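Local coordinates for protein fiber (Murine adenovirus 2, PDB 5NBH) that forms the trimeric virus fibre, whose distal head binds N-acetylglucosamine, and probably attaches the virion to receptors on the host cell, at residues Y85-N90 with A106-V111; T91-R96 with G149-M154; T127-T132 with S215-C220. All blocks are in the same frame, centred on the assembly; numbering follows the deposited sequence. Where two conformers were deposited one is given.

Contact 1 of 3, residues Y85-N90 with A106-V111; sequences YQTPFN and AHIQMV
Y85 and M110 form an antiparallel hydrogen-bonded pair and Q86 and Q109 the non-hydrogen-bonded pair that follows, the touching parts of 85-90 and 106-111 running 168° apart. Y85 N gives to M110 O at 2.9 Å and M110 N returns the bond to Y85 O at 2.7 Å. T87 N then reaches I108 O at 2.9 Å, and in the return bond of the same residue pair a side chain stands in for the backbone carbonyl: I108 N donates to T87 OG1 at 3.0 Å, nearly straight at 167°. The T87 hydroxyl can do this because chi1 of 49° sets OG1 between its own N and carbonyl carbon, pointing at the partner strand, while CG2 lies against CB of I108. This exchange of a carbonyl for a hydroxyl comes where strand 85-86 gives way to loop, and it keeps I108 N satisfied inside a buried contact. A water bridges the same OG1, 2.6 Å from the water oxygen, to ND1 of H107 in the plane of the imidazole, with P88 O as a further partner. A second water links T87 O to NE2 of Q109, accepting from the latter. T87 O also receives NE2 of Q86, within the plane of that amide. On the face of Y85 and M110, SD of M110 sits at the edge of the Y85 ring, near its plane, 4.2 Å from CD2 of Y85. OH of Y85 bonds to C146 N, and OE1 of Q109 to ND2 of N120. The two segments belong to the hairpin of strands 83-96 and 103-113 in the head; strand 116-125 continues the sheet beyond 103-113, I108 and M110 pack on strand 131-140 of the other sheet, and the opposite face, with Q86 and Q109, meets T115 and T116 of a second subunit.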
# COMPACT_ATOMS: atom_id res chain seq x y z
N TYR A 85 9.04 -0.05 -8.43
CA TYR A 85 9.94 0.68 -9.28
C TYR A 85 10.21 2.01 -8.59
O TYR A 85 9.28 2.74 -8.26
CB TYR A 85 9.32 0.87 -10.65
CG TYR A 85 10.25 1.32 -11.76
CD1 TYR A 85 11.50 0.71 -11.97
CD2 TYR A 85 9.88 2.37 -12.64
CE1 TYR A 85 12.35 1.11 -12.97
CE2 TYR A 85 10.71 2.74 -13.68
CZ TYR A 85 11.95 2.13 -13.84
OH TYR A 85 12.82 2.48 -14.84
N GLN A 86 11.47 2.32 -8.33
CA GLN A 86 11.79 3.46 -7.48
C GLN A 86 13.11 4.08 -7.84
O GLN A 86 13.98 3.42 -8.39
CB GLN A 86 11.84 3.02 -6.03
CG GLN A 86 12.91 1.97 -5.76
CD GLN A 86 13.03 1.63 -4.30
OE1 GLN A 86 12.29 0.81 -3.79
NE2 GLN A 86 14.01 2.23 -3.64
N THR A 87 13.28 5.32 -7.43
CA THR A 87 14.60 5.96 -7.42
C THR A 87 15.51 5.22 -6.42
O THR A 87 15.05 4.78 -5.35
CB THR A 87 14.49 7.45 -7.05
OG1 THR A 87 13.71 7.60 -5.86
CG2 THR A 87 13.87 8.23 -8.20
N PRO A 88 16.80 5.08 -6.77
CA PRO A 88 17.70 4.39 -5.85
C PRO A 88 17.85 5.08 -4.53
O PRO A 88 17.68 6.30 -4.42
CB PRO A 88 19.06 4.37 -6.61
CG PRO A 88 18.74 4.67 -8.03
CD PRO A 88 17.52 5.54 -7.97
N PHE A 89 18.14 4.27 -3.52
CA PHE A 89 18.49 4.73 -2.19
C PHE A 89 19.44 5.92 -2.30
O PHE A 89 20.50 5.82 -2.96
CB PHE A 89 19.20 3.58 -1.44
CG PHE A 89 18.34 2.33 -1.15
CD1 PHE A 89 16.96 2.39 -1.07
CD2 PHE A 89 18.96 1.09 -0.93
CE1 PHE A 89 16.19 1.25 -0.78
CE2 PHE A 89 18.21 -0.05 -0.65
CZ PHE A 89 16.82 0.03 -0.57
N ASN A 90 19.05 7.06 -1.73
CA ASN A 90 19.93 8.24 -1.70
C ASN A 90 20.29 8.79 -3.11
O ASN A 90 21.29 9.50 -3.28
CB ASN A 90 21.22 7.86 -0.93
CG ASN A 90 21.71 8.96 -0.02
OD1 ASN A 90 21.67 10.15 -0.36
ND2 ASN A 90 22.22 8.56 1.14
N ALA A 106 13.64 14.59 -6.54
CA ALA A 106 12.48 13.81 -6.20
C ALA A 106 12.86 12.35 -5.89
O ALA A 106 13.64 11.75 -6.62
CB ALA A 106 11.46 13.88 -7.32
N HIS A 107 12.33 11.84 -4.79
CA HIS A 107 12.36 10.40 -4.50
C HIS A 107 11.01 9.86 -4.92
O HIS A 107 9.99 10.44 -4.57
CB HIS A 107 12.58 10.13 -3.02
CG HIS A 107 13.89 10.64 -2.49
ND1 HIS A 107 15.05 9.89 -2.51
CD2 HIS A 107 14.20 11.79 -1.86
CE1 HIS A 107 16.03 10.58 -1.96
NE2 HIS A 107 15.55 11.74 -1.57
N ILE A 108 11.01 8.79 -5.69
CA ILE A 108 9.79 8.24 -6.26
C ILE A 108 9.69 6.74 -6.01
O ILE A 108 10.68 6.01 -6.24
CB ILE A 108 9.78 8.45 -7.78
CG1 ILE A 108 9.86 9.95 -8.10
CG2 ILE A 108 8.51 7.92 -8.40
CD1 ILE A 108 10.34 10.20 -9.51
N GLN A 109 8.52 6.29 -5.56
CA GLN A 109 8.23 4.85 -5.50
C GLN A 109 6.93 4.52 -6.23
O GLN A 109 5.92 5.23 -6.08
CB GLN A 109 8.14 4.36 -4.07
CG GLN A 109 9.35 4.67 -3.23
CD GLN A 109 9.30 6.03 -2.61
OE1 GLN A 109 8.25 6.45 -2.11
NE2 GLN A 109 10.41 6.71 -2.62
N MET A 110 6.94 3.46 -7.02
CA MET A 110 5.78 3.02 -7.73
C MET A 110 5.56 1.56 -7.32
O MET A 110 6.32 0.72 -7.72
CB MET A 110 6.01 3.17 -9.22
CG MET A 110 6.49 4.57 -9.55
SD MET A 110 6.76 4.86 -11.30
CE MET A 110 5.11 4.79 -11.90
N VAL A 111 4.55 1.34 -6.50
CA VAL A 111 4.30 0.03 -5.86
C VAL A 111 3.15 -0.68 -6.51
O VAL A 111 2.00 -0.21 -6.47
CB VAL A 111 4.05 0.16 -4.33
CG1 VAL A 111 3.96 -1.23 -3.69
CG2 VAL A 111 5.13 0.98 -3.66
O HOH W 1 15.19 7.47 -3.74
O HOH W 2 13.00 5.40 -3.44

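Contact 2 of 3, residues T91-R96 with G149-M154; sequences TPMRLR and GRMQVM
At the edge of the five-stranded antiparallel sheet, one of the two sheets of the head's beta-sandwich (ABCJ-GHID topology), M93 of strand 83-96 lies over G149 and M151 in the loop that leads into the short outer strand 152-153. No direct hydrogen bond joins 91-96 to 149-154; side-chain packing and one water hold them together. The M93 chain leaves with CG anti to its backbone N (chi1 -170°), runs on extended to SD and bends only at the last torsion, which lays CE along the loop. SD of M93 rests 3.7 Å from G149 N, and CG of M93 is 3.8 Å from G149 CA. With no side chain on G149, the thioether chain lies directly on its backbone. Its methyl then meets the second methionine: CE of M93 is 3.6 Å from CG of M151 and 3.9 Å from SD of M151, the two side chains crossing at about a right angle. M93 is buried, with C146 and L137 of strand 131-140 also against it, whereas M151 packs on Y85 and F139. Toward solvent the contact thins. R150 extends from CG to NE, and in the conformer given, one of two, NH1 of R150 comes within 4.1 Å of CG2 of T91, so this approach is tentative. OG1 of T91 turns elsewhere, to F89 O. Between the two backbones, a single water donates one proton to T91 O at 2.9 Å and the other to R150 O at 2.7 Å, tying the loop at R150 to the break in strand 83-96 just before M93.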
# COMPACT_ATOMS: atom_id res chain seq x y z
N THR A 91 19.46 8.48 -4.12
CA THR A 91 19.72 8.92 -5.50
C THR A 91 18.45 9.55 -6.09
O THR A 91 17.85 9.03 -7.05
CB THR A 91 20.22 7.76 -6.35
OG1 THR A 91 21.27 7.09 -5.63
CG2 THR A 91 20.75 8.23 -7.71
N PRO A 92 18.03 10.69 -5.51
CA PRO A 92 16.84 11.35 -6.02
C PRO A 92 17.03 11.84 -7.46
O PRO A 92 18.16 12.07 -7.88
CB PRO A 92 16.64 12.52 -5.06
CG PRO A 92 18.00 12.82 -4.56
CD PRO A 92 18.72 11.51 -4.49
N MET A 93 15.92 11.98 -8.17
CA MET A 93 15.90 12.36 -9.58
C MET A 93 15.82 13.88 -9.69
O MET A 93 15.01 14.52 -9.03
CB MET A 93 14.69 11.73 -10.24
CG MET A 93 14.69 11.87 -11.72
SD MET A 93 13.28 11.11 -12.41
CE MET A 93 13.49 9.38 -11.89
N ARG A 94 16.65 14.44 -10.56
CA ARG A 94 16.63 15.87 -10.81
C ARG A 94 15.56 16.18 -11.86
O ARG A 94 15.54 15.53 -12.94
CB ARG A 94 18.01 16.28 -11.34
CG ARG A 94 18.19 17.77 -11.50
CD ARG A 94 17.93 18.42 -10.17
NE ARG A 94 18.70 19.63 -10.03
CZ ARG A 94 18.90 20.23 -8.88
NH1 ARG A 94 18.34 19.73 -7.78
NH2 ARG A 94 19.63 21.32 -8.85
N LEU A 95 14.64 17.09 -11.50
CA LEU A 95 13.53 17.51 -12.33
C LEU A 95 13.60 19.01 -12.56
O LEU A 95 13.97 19.75 -11.67
CB LEU A 95 12.19 17.19 -11.68
CG LEU A 95 11.97 15.70 -11.39
CD1 LEU A 95 10.69 15.49 -10.65
CD2 LEU A 95 11.99 14.93 -12.67
N ARG A 96 13.25 19.42 -13.76
CA ARG A 96 13.14 20.85 -14.10
C ARG A 96 11.68 21.24 -14.25
O ARG A 96 10.88 20.50 -14.86
CB ARG A 96 13.88 21.11 -15.39
CG ARG A 96 13.95 22.57 -15.78
CD ARG A 96 14.83 22.78 -16.98
NE ARG A 96 15.00 24.20 -17.29
CZ ARG A 96 15.83 24.70 -18.19
NH1 ARG A 96 16.59 23.90 -18.95
NH2 ARG A 96 15.89 26.02 -18.36
N GLY A 149 15.15 9.99 -15.46
CA GLY A 149 16.22 9.78 -14.51
C GLY A 149 16.30 8.31 -14.18
O GLY A 149 15.54 7.51 -14.71
N ARG A 150 17.17 7.97 -13.25
CA ARG A 150 17.42 6.57 -12.94
C ARG A 150 16.39 6.03 -11.93
O ARG A 150 16.20 6.60 -10.86
CB ARG A 150 18.85 6.36 -12.42
CG ARG A 150 19.21 4.90 -12.14
CD ARG A 150 20.71 4.71 -11.90
NE ARG A 150 20.99 3.60 -10.98
CZ ARG A 150 21.69 3.72 -9.85
NH1 ARG A 150 22.21 4.88 -9.51
NH2 ARG A 150 21.88 2.68 -9.07
N MET A 151 15.74 4.93 -12.31
CA MET A 151 14.87 4.16 -11.41
C MET A 151 15.26 2.69 -11.57
O MET A 151 15.86 2.32 -12.57
CB MET A 151 13.40 4.42 -11.70
CG MET A 151 13.00 5.88 -11.44
SD MET A 151 11.24 6.20 -11.69
CE MET A 151 10.52 5.29 -10.30
N GLN A 152 14.90 1.90 -10.56
CA GLN A 152 15.30 0.50 -10.42
C GLN A 152 14.13 -0.30 -9.89
O GLN A 152 13.38 0.22 -9.08
CB GLN A 152 16.41 0.41 -9.36
CG GLN A 152 17.71 0.95 -9.86
CD GLN A 152 18.86 0.87 -8.87
OE1 GLN A 152 20.01 1.06 -9.27
NE2 GLN A 152 18.57 0.58 -7.61
N VAL A 153 13.99 -1.55 -10.32
CA VAL A 153 13.06 -2.45 -9.68
C VAL A 153 13.82 -3.04 -8.47
O VAL A 153 14.91 -3.60 -8.63
CB VAL A 153 12.56 -3.58 -10.63
CG1 VAL A 153 11.55 -4.46 -9.91
CG2 VAL A 153 11.96 -3.02 -11.91
N MET A 154 13.27 -2.85 -7.27
CA MET A 154 13.93 -3.17 -6.01
C MET A 154 13.14 -4.22 -5.21
O MET A 154 11.93 -4.07 -4.95
CB MET A 154 14.09 -1.88 -5.22
CG MET A 154 14.56 -1.97 -3.78
SD MET A 154 16.21 -2.67 -3.61
CE MET A 154 17.25 -1.35 -4.23
O HOH W 3 17.14 8.96 -9.82

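Contact 3 of 3, residues T127-T132 with S215-C220; sequences TNATGT and STTSGC
Backbone bonds set the register between 127-132 and 215-220: G131 and T217 are an antiparallel hydrogen-bonded pair, G131 N giving to T217 O at 3.0 Å and T217 N to G131 O at 2.9 Å, the latter almost straight at 171°. Past this rung the ladder becomes irregular, and A129 N reaches C220 O from above the carbonyl plane. Side chain to backbone bonds secure this end. OG1 of T217 donates to A129 O at 2.7 Å, also from above the carbonyl plane, its chi1 of 64° aiming the hydroxyl across the gap, and the same oxygen takes a bond from NE2 of Q133, another sugar-binding residue. ND2 of N128, with the acceptor in its amide plane, gives to a lone pair of G219 O at 2.9 Å. G219 N is shared weakly between A129 O and OG1 of T130. One hydroxyl pair remains: OG1 of T132 and OG1 of T216 are 2.8 Å apart and hydrogen-bonded on the same sheet face. T130 and T132 are N-acetylglucosamine-binding residues, so these bonds probably help to set the sugar site, which is empty in this chain. The contact closes the outer end of the four-stranded sheet, where strand 131-140 is the edge beside 208-217; S215 OG bonds to Q133, and T216 and T217 lean on strand 191-205.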
# COMPACT_ATOMS: atom_id res chain seq x y z
N THR A 127 13.69 26.46 -5.31
CA THR A 127 13.46 27.88 -5.52
C THR A 127 12.08 28.29 -5.08
O THR A 127 11.06 27.70 -5.50
CB THR A 127 13.67 28.22 -7.03
OG1 THR A 127 14.95 27.79 -7.47
CG2 THR A 127 13.56 29.72 -7.26
N ASN A 128 12.01 29.34 -4.26
CA ASN A 128 10.70 29.92 -3.92
C ASN A 128 9.97 30.36 -5.17
O ASN A 128 10.57 30.94 -6.07
CB ASN A 128 10.85 31.10 -2.98
CG ASN A 128 11.39 30.70 -1.64
OD1 ASN A 128 12.59 30.46 -1.50
ND2 ASN A 128 10.53 30.61 -0.65
N ALA A 129 8.68 30.10 -5.22
CA ALA A 129 7.90 30.40 -6.41
C ALA A 129 6.47 30.69 -6.08
O ALA A 129 5.91 30.16 -5.10
CB ALA A 129 7.98 29.25 -7.39
N THR A 130 5.87 31.55 -6.90
CA THR A 130 4.48 31.84 -6.85
C THR A 130 3.94 31.52 -8.24
O THR A 130 4.32 32.16 -9.25
CB THR A 130 4.23 33.32 -6.48
OG1 THR A 130 4.78 33.56 -5.18
CG2 THR A 130 2.76 33.64 -6.47
N GLY A 131 3.09 30.51 -8.30
CA GLY A 131 2.54 30.03 -9.54
C GLY A 131 2.44 28.52 -9.50
O GLY A 131 2.36 27.95 -8.44
N THR A 132 2.40 27.90 -10.67
CA THR A 132 2.19 26.45 -10.77
C THR A 132 3.39 25.84 -11.45
O THR A 132 3.76 26.29 -12.55
CB THR A 132 0.91 26.13 -11.53
OG1 THR A 132 -0.22 26.64 -10.78
CG2 THR A 132 0.74 24.62 -11.74
N SER A 215 2.17 21.35 -9.23
CA SER A 215 2.03 21.88 -7.88
C SER A 215 1.79 23.39 -7.93
O SER A 215 2.41 24.12 -8.73
CB SER A 215 3.30 21.60 -7.08
OG SER A 215 4.49 21.96 -7.75
N THR A 216 0.93 23.88 -7.05
CA THR A 216 0.62 25.33 -7.01
C THR A 216 1.11 25.90 -5.68
O THR A 216 0.77 25.38 -4.62
CB THR A 216 -0.85 25.57 -7.23
OG1 THR A 216 -1.18 25.16 -8.55
CG2 THR A 216 -1.21 27.04 -7.06
N THR A 217 1.96 26.92 -5.76
CA THR A 217 2.57 27.53 -4.56
C THR A 217 2.34 29.07 -4.54
O THR A 217 2.08 29.67 -5.57
CB THR A 217 4.07 27.21 -4.44
OG1 THR A 217 4.80 27.79 -5.54
CG2 THR A 217 4.27 25.69 -4.46
N SER A 218 2.39 29.65 -3.34
CA SER A 218 2.41 31.10 -3.15
C SER A 218 3.57 31.44 -2.22
O SER A 218 3.49 31.22 -1.01
CB SER A 218 1.12 31.60 -2.51
OG SER A 218 0.01 31.01 -3.14
N GLY A 219 4.68 31.89 -2.79
CA GLY A 219 5.77 32.40 -1.99
C GLY A 219 6.82 31.39 -1.60
O GLY A 219 7.98 31.76 -1.41
N CYS A 220 6.46 30.12 -1.54
CA CYS A 220 7.29 29.08 -0.97
C CYS A 220 7.92 28.18 -2.01
O CYS A 220 7.55 28.16 -3.18
CB CYS A 220 6.49 28.24 0.04
SG CYS A 220 5.00 27.44 -0.59

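In the fold
Contacts 1 and 2 are continuous: their centres lie 6 Å apart, both use strand 83-96, and their segments alternate along the chain. A106 O is 2.8 Å from M93 N, probably a hydrogen bond, and Q86 O is likewise 2.8 Å from Q152 N, so strands 103-113, 83-96 and 152-153 read as one sheet. Contact 3 belongs to the other sheet, with its centre about 24 Å from that of contact 1 and 23 Å from that of contact 2. It alone carries N-acetylglucosamine-binding residues, T130 and T132, with Q133 and E102 beside it; in contact 1 the A106 side chain stays about 12 Å from those of N97 and Q133.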